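Local coordinates for periplasmic solute binding protein (Candidatus liberibacter, PDB 4CL2) that binds manganese and zinc ions in the periplasm and probably delivers them to a membrane ABC transporter for uptake, at residues Ile13-Ile17 against Pro257-Leu262; Met109-Asn113 against Glu180-Phe184; Leu189-Asn193 against Thr223-Ala229; Arg157-Val161 against Val271-Phe275. One frame throughout, in Å; residues are numbered along the deposited sequence.

Contact 1. Residues Ile13-Ile17 against Pro257-Leu262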
loop_
_atom_site.group_PDB
_atom_site.type_symbol
_atom_site.label_atom_id
_atom_site.label_comp_id
_atom_site.label_asym_id
_atom_site.label_seq_id
_atom_site.Cartn_x
_atom_site.Cartn_y
_atom_site.Cartn_z
ATOM N N ILE A 13 -6.126 -3.772 1.892
ATOM C CA ILE A 13 -6.083 -2.322 1.875
ATOM C C ILE A 13 -7.187 -1.770 0.984
ATOM O O ILE A 13 -7.903 -0.836 1.377
ATOM C CB ILE A 13 -4.735 -1.801 1.459
ATOM C CG1 ILE A 13 -3.718 -2.192 2.577
ATOM C CG2 ILE A 13 -4.791 -0.300 1.124
ATOM C CD1 ILE A 13 -2.321 -1.632 2.288
ATOM N N ILE A 14 -7.344 -2.331 -0.197
ATOM C CA ILE A 14 -8.426 -1.873 -1.084
ATOM C C ILE A 14 -9.813 -2.171 -0.552
ATOM O O ILE A 14 -10.721 -1.335 -0.608
ATOM C CB ILE A 14 -8.209 -2.423 -2.518
ATOM C CG1 ILE A 14 -6.892 -1.869 -3.095
ATOM C CG2 ILE A 14 -9.384 -2.127 -3.434
ATOM C CD1 ILE A 14 -6.541 -2.438 -4.471
ATOM N N GLY A 15 -9.981 -3.332 0.086
ATOM C CA GLY A 15 -11.228 -3.638 0.733
ATOM C C GLY A 15 -11.637 -2.634 1.767
ATOM O O GLY A 15 -12.826 -2.224 1.842
ATOM N N ASP A 16 -10.683 -2.197 2.589
ATOM C CA ASP A 16 -10.989 -1.247 3.647
ATOM C C ASP A 16 -11.324 0.148 3.087
ATOM O O ASP A 16 -12.266 0.839 3.556
ATOM C CB ASP A 16 -9.821 -1.153 4.640
ATOM C CG ASP A 16 -10.119 -0.194 5.749
ATOM O OD1 ASP A 16 -10.929 -0.509 6.644
ATOM O OD2 ASP A 16 -9.578 0.925 5.704
ATOM N N ILE A 17 -10.601 0.561 2.044
ATOM C CA ILE A 17 -10.908 1.849 1.378
ATOM C C ILE A 17 -12.310 1.800 0.834
ATOM O O ILE A 17 -13.137 2.700 1.033
ATOM C CB ILE A 17 -9.903 2.129 0.254
ATOM C CG1 ILE A 17 -8.543 2.457 0.846
ATOM C CG2 ILE A 17 -10.381 3.349 -0.573
ATOM C CD1 ILE A 17 -7.437 2.357 -0.165
ATOM N N PRO A 257 -5.320 -1.868 11.601
ATOM C CA PRO A 257 -6.445 -2.720 11.144
ATOM C C PRO A 257 -7.260 -2.050 10.017
ATOM O O PRO A 257 -8.202 -2.649 9.503
ATOM C CB PRO A 257 -7.253 -2.889 12.382
ATOM C CG PRO A 257 -7.114 -1.584 13.107
ATOM C CD PRO A 257 -5.602 -1.340 12.945
ATOM N N THR A 258 -6.936 -0.822 9.679
ATOM C CA THR A 258 -7.583 -0.075 8.588
ATOM C C THR A 258 -6.526 0.628 7.766
ATOM O O THR A 258 -5.385 0.805 8.212
ATOM C CB THR A 258 -8.577 1.000 9.109
ATOM O OG1 THR A 258 -7.856 2.096 9.703
ATOM C CG2 THR A 258 -9.535 0.482 10.144
ATOM N N TYR A 259 -6.859 1.060 6.551
ATOM C CA TYR A 259 -5.898 1.782 5.757
ATOM C C TYR A 259 -5.434 3.057 6.408
ATOM O O TYR A 259 -4.217 3.376 6.420
ATOM C CB TYR A 259 -6.497 2.079 4.377
ATOM C CG TYR A 259 -5.656 2.961 3.420
ATOM C CD1 TYR A 259 -4.400 2.622 3.101
ATOM C CD2 TYR A 259 -6.175 4.066 2.839
ATOM C CE1 TYR A 259 -3.630 3.361 2.180
ATOM C CE2 TYR A 259 -5.463 4.800 1.922
ATOM C CZ TYR A 259 -4.183 4.452 1.591
ATOM O OH TYR A 259 -3.457 5.183 0.678
ATOM N N LEU A 260 -6.371 3.862 6.908
ATOM C CA LEU A 260 -5.986 5.068 7.634
ATOM C C LEU A 260 -5.042 4.752 8.796
ATOM O O LEU A 260 -4.018 5.430 8.927
ATOM C CB LEU A 260 -7.198 5.820 8.130
ATOM C CG LEU A 260 -6.955 7.164 8.848
ATOM C CD1 LEU A 260 -8.204 7.953 8.866
ATOM C CD2 LEU A 260 -6.539 6.924 10.269
ATOM N N ASP A 261 -5.326 3.726 9.586
ATOM C CA ASP A 261 -4.474 3.347 10.703
ATOM C C ASP A 261 -3.100 2.879 10.224
ATOM O O ASP A 261 -2.113 3.151 10.882
ATOM C CB ASP A 261 -5.075 2.264 11.524
ATOM C CG ASP A 261 -6.343 2.707 12.287
ATOM O OD1 ASP A 261 -6.568 3.876 12.493
ATOM O OD2 ASP A 261 -7.084 1.838 12.700
ATOM N N LEU A 262 -3.049 2.217 9.100
ATOM C CA LEU A 262 -1.799 1.775 8.526
ATOM C C LEU A 262 -0.934 2.940 8.127
ATOM O O LEU A 262 0.277 2.991 8.460
ATOM C CB LEU A 262 -2.023 0.875 7.301
ATOM C CG LEU A 262 -0.771 0.354 6.575
ATOM C CD1 LEU A 262 -1.047 -1.080 6.086
ATOM C CD2 LEU A 262 -0.451 1.250 5.426
HETATM O O HOH W 1 -9.298 3.431 6.627
HETATM O O HOH W 2 -10.597 -2.783 8.160
#
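Polar contacts at the start of a helix show how a carboxylate can serve backbone NH groups that lack a partner within the helix. Asp16 points at the first turn of helix 259-274, where Tyr259 N donates to Asp16 OD2 at 2.9 Å. A water takes the place of a direct bond one residue on: it donates to Asp16 OD2 (2.7 Å) and accepts from Leu260 N (3.0 Å). A second water joins Asp16 OD1 to Pro257 O. Thr258 is the N-cap, its OG1 accepting from Asp261 N at 3.0 Å. The Tyr259 hydroxyl hydrogen-bonds to Trp108 O.

In the two-lobed fold of family 9 solute-binding proteins, helix 12-22 belongs to the amino-terminal lobe and helix 259-274 to the carboxy-terminal lobe, so these contacts cross the interlobe boundary.

The apolar contacts centre on Tyr259. Ile17 CD1 makes a CH-pi contact 3.9 Å from the centroid of the Tyr259 ring, and Ile13 CG2 lies 3.5 Å from Tyr259 CD1. Ile13 CD1 then reaches Leu262 CD1 at 4.0 Å.

Contact 2. Residues Met109-Asn113 against Glu180-Phe184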
loop_
_atom_site.group_PDB
_atom_site.type_symbol
_atom_site.label_atom_id
_atom_site.label_comp_id
_atom_site.label_asym_id
_atom_site.label_seq_id
_atom_site.Cartn_x
_atom_site.Cartn_y
_atom_site.Cartn_z
ATOM N N MET A 109 1.093 3.921 -0.444
ATOM C CA MET A 109 1.903 4.523 0.633
ATOM C C MET A 109 2.227 5.975 0.248
ATOM O O MET A 109 3.321 6.298 -0.170
ATOM C CB MET A 109 3.175 3.745 0.916
ATOM C CG MET A 109 2.946 2.346 1.414
ATOM S SD MET A 109 2.016 2.211 2.930
ATOM C CE MET A 109 3.004 3.165 4.095
ATOM N N SER A 110 1.198 6.809 0.253
ATOM C CA SER A 110 1.285 8.162 -0.248
ATOM C C SER A 110 -0.034 8.853 0.077
ATOM O O SER A 110 -1.125 8.303 -0.100
ATOM C CB SER A 110 1.543 8.198 -1.765
ATOM O OG SER A 110 1.098 9.365 -2.441
ATOM N N LEU A 111 0.082 10.094 0.492
ATOM C CA LEU A 111 -1.095 10.908 0.837
ATOM C C LEU A 111 -1.796 11.305 -0.462
ATOM O O LEU A 111 -3.009 11.185 -0.581
ATOM C CB LEU A 111 -0.676 12.147 1.691
ATOM C CG LEU A 111 -1.835 13.164 1.949
ATOM C CD1 LEU A 111 -2.933 12.447 2.655
ATOM C CD2 LEU A 111 -1.201 14.252 2.824
ATOM N N THR A 112 -1.054 11.764 -1.454
ATOM C CA THR A 112 -1.647 12.136 -2.733
ATOM C C THR A 112 -2.342 10.942 -3.325
ATOM O O THR A 112 -3.476 11.028 -3.839
ATOM C CB THR A 112 -0.577 12.624 -3.718
ATOM O OG1 THR A 112 0.052 13.783 -3.153
ATOM C CG2 THR A 112 -1.168 12.945 -5.023
ATOM N N ASN A 113 -1.675 9.795 -3.308
ATOM C CA ASN A 113 -2.270 8.637 -3.926
ATOM C C ASN A 113 -3.476 8.075 -3.218
ATOM O O ASN A 113 -4.360 7.525 -3.839
ATOM C CB ASN A 113 -1.218 7.553 -4.162
ATOM C CG ASN A 113 -0.115 7.991 -5.128
ATOM O OD1 ASN A 113 -0.242 8.964 -5.870
ATOM N ND2 ASN A 113 0.987 7.235 -5.164
ATOM N N GLU A 180 8.474 9.928 -3.148
ATOM C CA GLU A 180 8.165 10.822 -4.275
ATOM C C GLU A 180 7.107 11.876 -3.882
ATOM O O GLU A 180 7.168 13.000 -4.343
ATOM C CB GLU A 180 7.708 9.996 -5.492
ATOM C CG GLU A 180 7.572 10.785 -6.803
ATOM C CD GLU A 180 6.229 11.481 -6.952
ATOM O OE1 GLU A 180 5.316 11.147 -6.200
ATOM O OE2 GLU A 180 6.142 12.433 -7.764
ATOM N N ASP A 181 6.201 11.503 -3.011
ATOM C CA ASP A 181 5.076 12.399 -2.570
ATOM C C ASP A 181 5.640 13.459 -1.617
ATOM O O ASP A 181 5.259 14.616 -1.686
ATOM C CB ASP A 181 4.024 11.581 -1.892
ATOM C CG ASP A 181 2.711 12.330 -1.609
ATOM O OD1 ASP A 181 2.443 13.259 -2.277
ATOM O OD2 ASP A 181 1.870 11.769 -0.906
ATOM N N PHE A 182 6.575 13.100 -0.758
ATOM C CA PHE A 182 7.040 13.994 0.294
ATOM C C PHE A 182 8.362 14.657 -0.049
ATOM O O PHE A 182 8.832 15.526 0.724
ATOM C CB PHE A 182 7.137 13.312 1.674
ATOM C CG PHE A 182 5.838 12.895 2.267
ATOM C CD1 PHE A 182 4.604 13.190 1.652
ATOM C CD2 PHE A 182 5.805 12.289 3.513
ATOM C CE1 PHE A 182 3.407 12.805 2.213
ATOM C CE2 PHE A 182 4.608 11.930 4.086
ATOM C CZ PHE A 182 3.430 12.194 3.451
ATOM N N GLY A 183 9.042 14.216 -1.137
ATOM C CA GLY A 183 10.326 14.755 -1.500
ATOM C C GLY A 183 11.518 14.214 -0.723
ATOM O O GLY A 183 12.384 14.957 -0.291
ATOM N N PHE A 184 11.548 12.900 -0.549
ATOM C CA PHE A 184 12.642 12.191 0.131
ATOM C C PHE A 184 13.293 11.258 -0.882
ATOM O O PHE A 184 12.699 10.868 -1.905
ATOM C CB PHE A 184 12.109 11.365 1.329
ATOM C CG PHE A 184 11.926 12.162 2.565
ATOM C CD1 PHE A 184 11.010 13.233 2.552
ATOM C CD2 PHE A 184 12.570 11.859 3.747
ATOM C CE1 PHE A 184 10.806 14.018 3.668
ATOM C CE2 PHE A 184 12.388 12.665 4.860
ATOM C CZ PHE A 184 11.514 13.732 4.827
#
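A single carboxylate receiving the amino end of a helix is the essence of this contact, in which Asp181 of helix 176-182 meets the N-cap and first turn of helix 111-128. It lies at the seam between the two lobes of the family 9 solute-binding fold: helix 111-128 runs along the amino-terminal lobe, and helix 176-182 belongs to the carboxy-terminal one. The metal ligand His106 precedes residues 109-113 closely in the chain.

The opening residues of a helix have NH groups without the usual backbone acceptor. Ser110, at the N-cap, deals with one of them internally, Ser110 OG accepting from Asn113 N at 2.9 Å. Asp181 supplies the acceptor for others from across the gap. Asp181 OD2 takes a nearly linear bond from Thr112 N (3.0 Å, 171°) and a weak, bent one from Leu111 N (2.8 Å, 123°). Asp181 OD2 also accepts from Ser110 OG at 3.0 Å, so the capping hydroxyl is donor and acceptor at once.

Apolar contact is slight: Leu111 CB touches the edge of the Phe182 ring, whose other neighbours include Ile158 and Leu267. Helix 176-182 gives way at Gly183, where phi is positive, a conformation favourable to glycine. The second carboxylate oxygen has its own donor, Thr112 OG1 lying 2.6 Å from Asp181 OD1.

Contact 3. Residues Leu189-Asn193 against Thr223-Ala229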
loop_
_atom_site.group_PDB
_atom_site.type_symbol
_atom_site.label_atom_id
_atom_site.label_comp_id
_atom_site.label_asym_id
_atom_site.label_seq_id
_atom_site.Cartn_x
_atom_site.Cartn_y
_atom_site.Cartn_z
ATOM N N LEU A 189 16.508 -2.859 0.231
ATOM C CA LEU A 189 17.305 -4.099 0.036
ATOM C C LEU A 189 16.773 -5.020 -1.099
ATOM O O LEU A 189 17.562 -5.761 -1.706
ATOM C CB LEU A 189 17.365 -4.859 1.374
ATOM C CG LEU A 189 17.801 -4.050 2.583
ATOM C CD1 LEU A 189 17.953 -4.926 3.840
ATOM C CD2 LEU A 189 19.115 -3.371 2.323
ATOM N N TRP A 190 15.473 -4.987 -1.342
ATOM C CA TRP A 190 14.819 -5.683 -2.472
ATOM C C TRP A 190 13.558 -4.963 -2.853
ATOM O O TRP A 190 12.844 -4.441 -2.017
ATOM C CB TRP A 190 14.599 -7.204 -2.150
ATOM C CG TRP A 190 13.804 -7.431 -0.864
ATOM C CD1 TRP A 190 12.466 -7.360 -0.730
ATOM C CD2 TRP A 190 14.323 -7.667 0.460
ATOM N NE1 TRP A 190 12.113 -7.607 0.582
ATOM C CE2 TRP A 190 13.228 -7.779 1.328
ATOM C CE3 TRP A 190 15.580 -7.807 0.978
ATOM C CZ2 TRP A 190 13.381 -8.001 2.691
ATOM C CZ3 TRP A 190 15.733 -8.080 2.345
ATOM C CH2 TRP A 190 14.622 -8.183 3.171
ATOM N N PRO A 191 13.204 -4.930 -4.158
ATOM C CA PRO A 191 12.034 -4.111 -4.611
ATOM C C PRO A 191 10.664 -4.588 -4.084
ATOM O O PRO A 191 9.826 -3.786 -3.621
ATOM C CB PRO A 191 12.065 -4.292 -6.158
ATOM C CG PRO A 191 13.427 -4.815 -6.467
ATOM C CD PRO A 191 13.939 -5.564 -5.280
ATOM N N ILE A 192 10.469 -5.903 -4.149
ATOM C CA ILE A 192 9.250 -6.628 -3.778
ATOM C C ILE A 192 9.588 -7.925 -2.993
ATOM O O ILE A 192 10.564 -8.603 -3.257
ATOM C CB ILE A 192 8.395 -6.960 -5.039
ATOM C CG1 ILE A 192 8.221 -5.696 -5.900
ATOM C CG2 ILE A 192 7.010 -7.480 -4.647
ATOM C CD1 ILE A 192 7.472 -5.907 -7.212
ATOM N N ASN A 193 8.819 -8.192 -1.925
ATOM C CA ASN A 193 8.969 -9.411 -1.133
ATOM C C ASN A 193 8.614 -10.630 -2.018
ATOM O O ASN A 193 7.573 -10.640 -2.730
ATOM C CB ASN A 193 8.039 -9.431 0.115
ATOM C CG ASN A 193 8.322 -8.309 1.111
ATOM O OD1 ASN A 193 9.458 -7.922 1.340
ATOM N ND2 ASN A 193 7.262 -7.813 1.755
ATOM N N THR A 223 5.465 -8.038 7.184
ATOM C CA THR A 223 5.429 -9.357 6.512
ATOM C C THR A 223 6.763 -9.899 6.081
ATOM O O THR A 223 6.791 -10.882 5.358
ATOM C CB THR A 223 4.466 -9.342 5.341
ATOM O OG1 THR A 223 4.941 -8.507 4.269
ATOM C CG2 THR A 223 3.131 -8.804 5.811
ATOM N N ASN A 224 7.862 -9.298 6.507
ATOM C CA ASN A 224 9.171 -9.849 6.194
ATOM C C ASN A 224 10.049 -9.954 7.396
ATOM O O ASN A 224 9.628 -9.625 8.485
ATOM C CB ASN A 224 9.806 -9.107 4.999
ATOM C CG ASN A 224 10.030 -7.640 5.255
ATOM O OD1 ASN A 224 10.322 -7.218 6.378
ATOM N ND2 ASN A 224 9.952 -6.852 4.196
ATOM N N SER A 225 11.219 -10.591 7.250
ATOM C CA SER A 225 12.167 -10.699 8.305
ATOM C C SER A 225 12.881 -9.401 8.622
ATOM O O SER A 225 13.217 -8.609 7.721
ATOM C CB SER A 225 13.230 -11.789 7.955
ATOM O OG SER A 225 14.212 -11.874 8.950
ATOM N N ASP A 226 13.161 -9.212 9.915
ATOM C CA ASP A 226 14.000 -8.115 10.373
ATOM C C ASP A 226 15.484 -8.360 10.288
ATOM O O ASP A 226 16.263 -7.483 10.594
ATOM C CB ASP A 226 13.618 -7.637 11.791
ATOM C CG ASP A 226 13.897 -8.648 12.887
ATOM O OD1 ASP A 226 14.499 -9.720 12.659
ATOM O OD2 ASP A 226 13.593 -8.315 14.048
ATOM N N GLN A 227 15.888 -9.569 9.927
ATOM C CA GLN A 227 17.305 -9.906 10.024
ATOM C C GLN A 227 18.170 -9.118 9.015
ATOM O O GLN A 227 19.221 -8.593 9.372
ATOM C CB GLN A 227 17.509 -11.442 9.951
ATOM C CG GLN A 227 16.853 -12.165 11.125
ATOM C CD GLN A 227 17.392 -13.584 11.340
ATOM O OE1 GLN A 227 18.587 -13.774 11.603
ATOM N NE2 GLN A 227 16.522 -14.581 11.224
ATOM N N PRO A 228 17.727 -9.022 7.767
ATOM C CA PRO A 228 18.524 -8.217 6.853
ATOM C C PRO A 228 18.725 -6.749 7.290
ATOM O O PRO A 228 19.849 -6.294 7.265
ATOM C CB PRO A 228 17.739 -8.338 5.541
ATOM C CG PRO A 228 17.096 -9.693 5.639
ATOM C CD PRO A 228 16.631 -9.694 7.063
ATOM N N ALA A 229 17.665 -6.095 7.750
ATOM C CA ALA A 229 17.769 -4.718 8.179
ATOM C C ALA A 229 18.700 -4.600 9.348
ATOM O O ALA A 229 19.529 -3.680 9.430
ATOM C CB ALA A 229 16.368 -4.141 8.491
#
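Two donors converge on one side-chain oxygen beside the metal, and the rotamers make this possible. Trp190 adopts the p rotamer about chi1, which turns its indole along residues 190-193 and lets Trp190 NE1 donate to Asn193 OD1 at 2.8 Å. Asn193 is m, and from the other segment Asn224 ND2 donates to Asn193 OD1 at 3.1 Å, almost straight at 172°. Asn224 is itself p, and its ND2 group has a further acceptor in Glu221 OE1.

The two segments follow strands 185-188 and 217-221, in the carboxy-terminal lobe of the two-lobed binding-protein fold, and metal ligands gather close by. The Asn193 side chain lies about 4 Å from the bound manganese, and Asn193 N donates to the ligand Glu172, features consistent with a second-shell role.

Farther from the ion the contact becomes apolar. Leu189, m then t, extends CD1 to within 3.8 Å of Pro228 CB, and the indole presents its edge to the same proline, with Trp190 CZ3 3.8 Å from Pro228 CB. The t rotamer of Ser225 allows Ser225 OG to accept from Gln227 N at 3.0 Å, capping the turn that leads into helix 227-236.

Contact 4. Residues Arg157-Val161 against Val271-Phe275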
loop_
_atom_site.group_PDB
_atom_site.type_symbol
_atom_site.label_atom_id
_atom_site.label_comp_id
_atom_site.label_asym_id
_atom_site.label_seq_id
_atom_site.Cartn_x
_atom_site.Cartn_y
_atom_site.Cartn_z
ATOM N N ARG A 157 5.234 17.662 9.804
ATOM C CA ARG A 157 6.348 17.458 10.673
ATOM C C ARG A 157 7.576 16.841 9.944
ATOM O O ARG A 157 8.717 17.347 10.143
ATOM C CB ARG A 157 5.931 16.571 11.870
ATOM C CG ARG A 157 6.988 16.498 12.934
ATOM C CD ARG A 157 6.427 16.109 14.312
ATOM N NE ARG A 157 7.509 15.489 15.100
ATOM C CZ ARG A 157 7.539 14.221 15.521
ATOM N NH1 ARG A 157 6.508 13.398 15.310
ATOM N NH2 ARG A 157 8.610 13.772 16.173
ATOM N N ILE A 158 7.350 15.860 9.045
ATOM C CA ILE A 158 8.399 15.162 8.272
ATOM C C ILE A 158 9.163 16.200 7.441
ATOM O O ILE A 158 10.393 16.141 7.267
ATOM C CB ILE A 158 7.765 14.024 7.378
ATOM C CG1 ILE A 158 7.286 12.832 8.256
ATOM C CG2 ILE A 158 8.705 13.529 6.285
ATOM C CD1 ILE A 158 6.366 11.812 7.609
ATOM N N GLU A 159 8.406 17.175 6.905
ATOM C CA GLU A 159 8.995 18.122 5.998
ATOM C C GLU A 159 10.007 19.063 6.672
ATOM O O GLU A 159 10.744 19.735 5.975
ATOM C CB GLU A 159 7.936 18.936 5.271
ATOM C CG GLU A 159 7.106 18.147 4.306
ATOM C CD GLU A 159 7.867 17.509 3.108
ATOM O OE1 GLU A 159 8.992 17.943 2.828
ATOM O OE2 GLU A 159 7.294 16.627 2.438
ATOM N N LYS A 160 10.060 19.110 8.007
ATOM C CA LYS A 160 11.069 19.877 8.702
ATOM C C LYS A 160 12.438 19.205 8.788
ATOM O O LYS A 160 13.390 19.813 9.286
ATOM C CB LYS A 160 10.599 20.196 10.130
ATOM C CG LYS A 160 9.309 20.956 10.154
ATOM C CD LYS A 160 8.909 21.264 11.591
ATOM C CE LYS A 160 7.497 21.825 11.647
ATOM N NZ LYS A 160 7.289 22.977 10.721
ATOM N N VAL A 161 12.542 17.958 8.354
ATOM C CA VAL A 161 13.798 17.198 8.431
ATOM C C VAL A 161 14.877 17.851 7.532
ATOM O O VAL A 161 14.613 18.156 6.348
ATOM C CB VAL A 161 13.607 15.716 8.025
ATOM C CG1 VAL A 161 14.949 14.997 7.889
ATOM C CG2 VAL A 161 12.747 14.986 9.063
ATOM N N VAL A 271 8.403 9.388 11.290
ATOM C CA VAL A 271 8.716 10.746 11.736
ATOM C C VAL A 271 9.338 10.693 13.117
ATOM O O VAL A 271 10.265 11.437 13.436
ATOM C CB VAL A 271 7.499 11.707 11.645
ATOM C CG1 VAL A 271 6.410 11.388 12.584
ATOM C CG2 VAL A 271 7.899 13.128 11.956
ATOM N N ASP A 272 8.899 9.725 13.932
ATOM C CA ASP A 272 9.458 9.605 15.312
ATOM C C ASP A 272 10.871 9.140 15.325
ATOM O O ASP A 272 11.599 9.293 16.298
ATOM C CB ASP A 272 8.609 8.662 16.166
ATOM C CG ASP A 272 7.354 9.276 16.623
ATOM O OD1 ASP A 272 7.112 10.510 16.362
ATOM O OD2 ASP A 272 6.448 8.529 17.056
ATOM N N THR A 273 11.278 8.519 14.231
ATOM C CA THR A 273 12.599 7.978 14.053
ATOM C C THR A 273 13.503 9.089 13.635
ATOM O O THR A 273 14.548 9.328 14.230
ATOM C CB THR A 273 12.592 6.944 12.903
ATOM O OG1 THR A 273 13.138 5.705 13.330
ATOM C CG2 THR A 273 13.382 7.462 11.682
ATOM N N LEU A 274 13.045 9.820 12.637
ATOM C CA LEU A 274 13.863 10.748 11.856
ATOM C C LEU A 274 14.033 12.052 12.552
ATOM O O LEU A 274 14.961 12.807 12.243
ATOM C CB LEU A 274 13.248 10.963 10.443
ATOM C CG LEU A 274 13.861 10.235 9.225
ATOM C CD1 LEU A 274 14.191 8.746 9.368
ATOM C CD2 LEU A 274 12.966 10.424 8.009
ATOM N N PHE A 275 13.156 12.334 13.504
ATOM C CA PHE A 275 13.529 13.192 14.632
ATOM C C PHE A 275 13.853 12.344 15.855
ATOM O O PHE A 275 14.756 12.679 16.608
ATOM C CB PHE A 275 12.410 14.139 14.987
ATOM C CG PHE A 275 12.150 15.152 13.926
ATOM C CD1 PHE A 275 12.970 16.286 13.792
ATOM C CD2 PHE A 275 11.113 14.971 13.052
ATOM C CE1 PHE A 275 12.717 17.226 12.805
ATOM C CE2 PHE A 275 10.858 15.905 12.066
ATOM C CZ PHE A 275 11.653 17.023 11.944
#
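Residues 157-161 leave a helix through a type I beta turn, Ile158 to Val161, closed by a bond from Val161 N to Ile158 O of 3.0 Å. Residues 271-274 end helix 259-274; Phe275 N bonds to Val271 O at 3.0 Å and Leu274 N only weakly to the same oxygen. The backbones come nearest at Ile158 and Val271, whose CA atoms are 5.6 Å apart.

In family 9 solute-binding proteins a long helix links the two lobes. Helix 133-158 fits that role, and the contact fastens its carboxy-terminal end to the end of the chain, away from the metal site.

Ile158 CG1 packs on Val271 CB at 3.6 Å, and Val161 CG2 reaches both Leu274 CB (4.3 Å) and Phe275 CE2 (3.7 Å). The terminal Phe275 directs its ring edge at the turn, Phe275 CE2 coming 3.2 Å from Arg157 O and Phe275 CZ 3.8 Å from Lys160 CB. Arg157 is extended, with chi1 to chi3 all t, so that its end reaches the last helical turn; one face of its guanidinium is covered by Val271 CG2, while Arg157 NH1 forms a hydrogen-bonded salt bridge to Asp272 OD1 at 3.1 Å.

How the contacts relate
Contacts 1, 2 and 4 form a connected series. Contacts 1 and 4 use opposite ends of helix 259-274, their centres 23 Å apart, and contact 2 touches both. Towards contact 1 the join is Met109 SD against Leu262 CD2 at 3.6 Å; towards contact 4, Phe184 CZ meets Ile158 CG2 at 3.2 Å and Phe182 CE2 meets Ile158 CD1 at 3.9 Å. Contact 3 stands apart, its nearest atoms about 9 Å from contact 1 and about 11 Å from contacts 2 and 4. It nevertheless borders the manganese, the Asn193 side chain lying beside the ion, whereas the Ile13 side chain of contact 1 is about 9 Å from it.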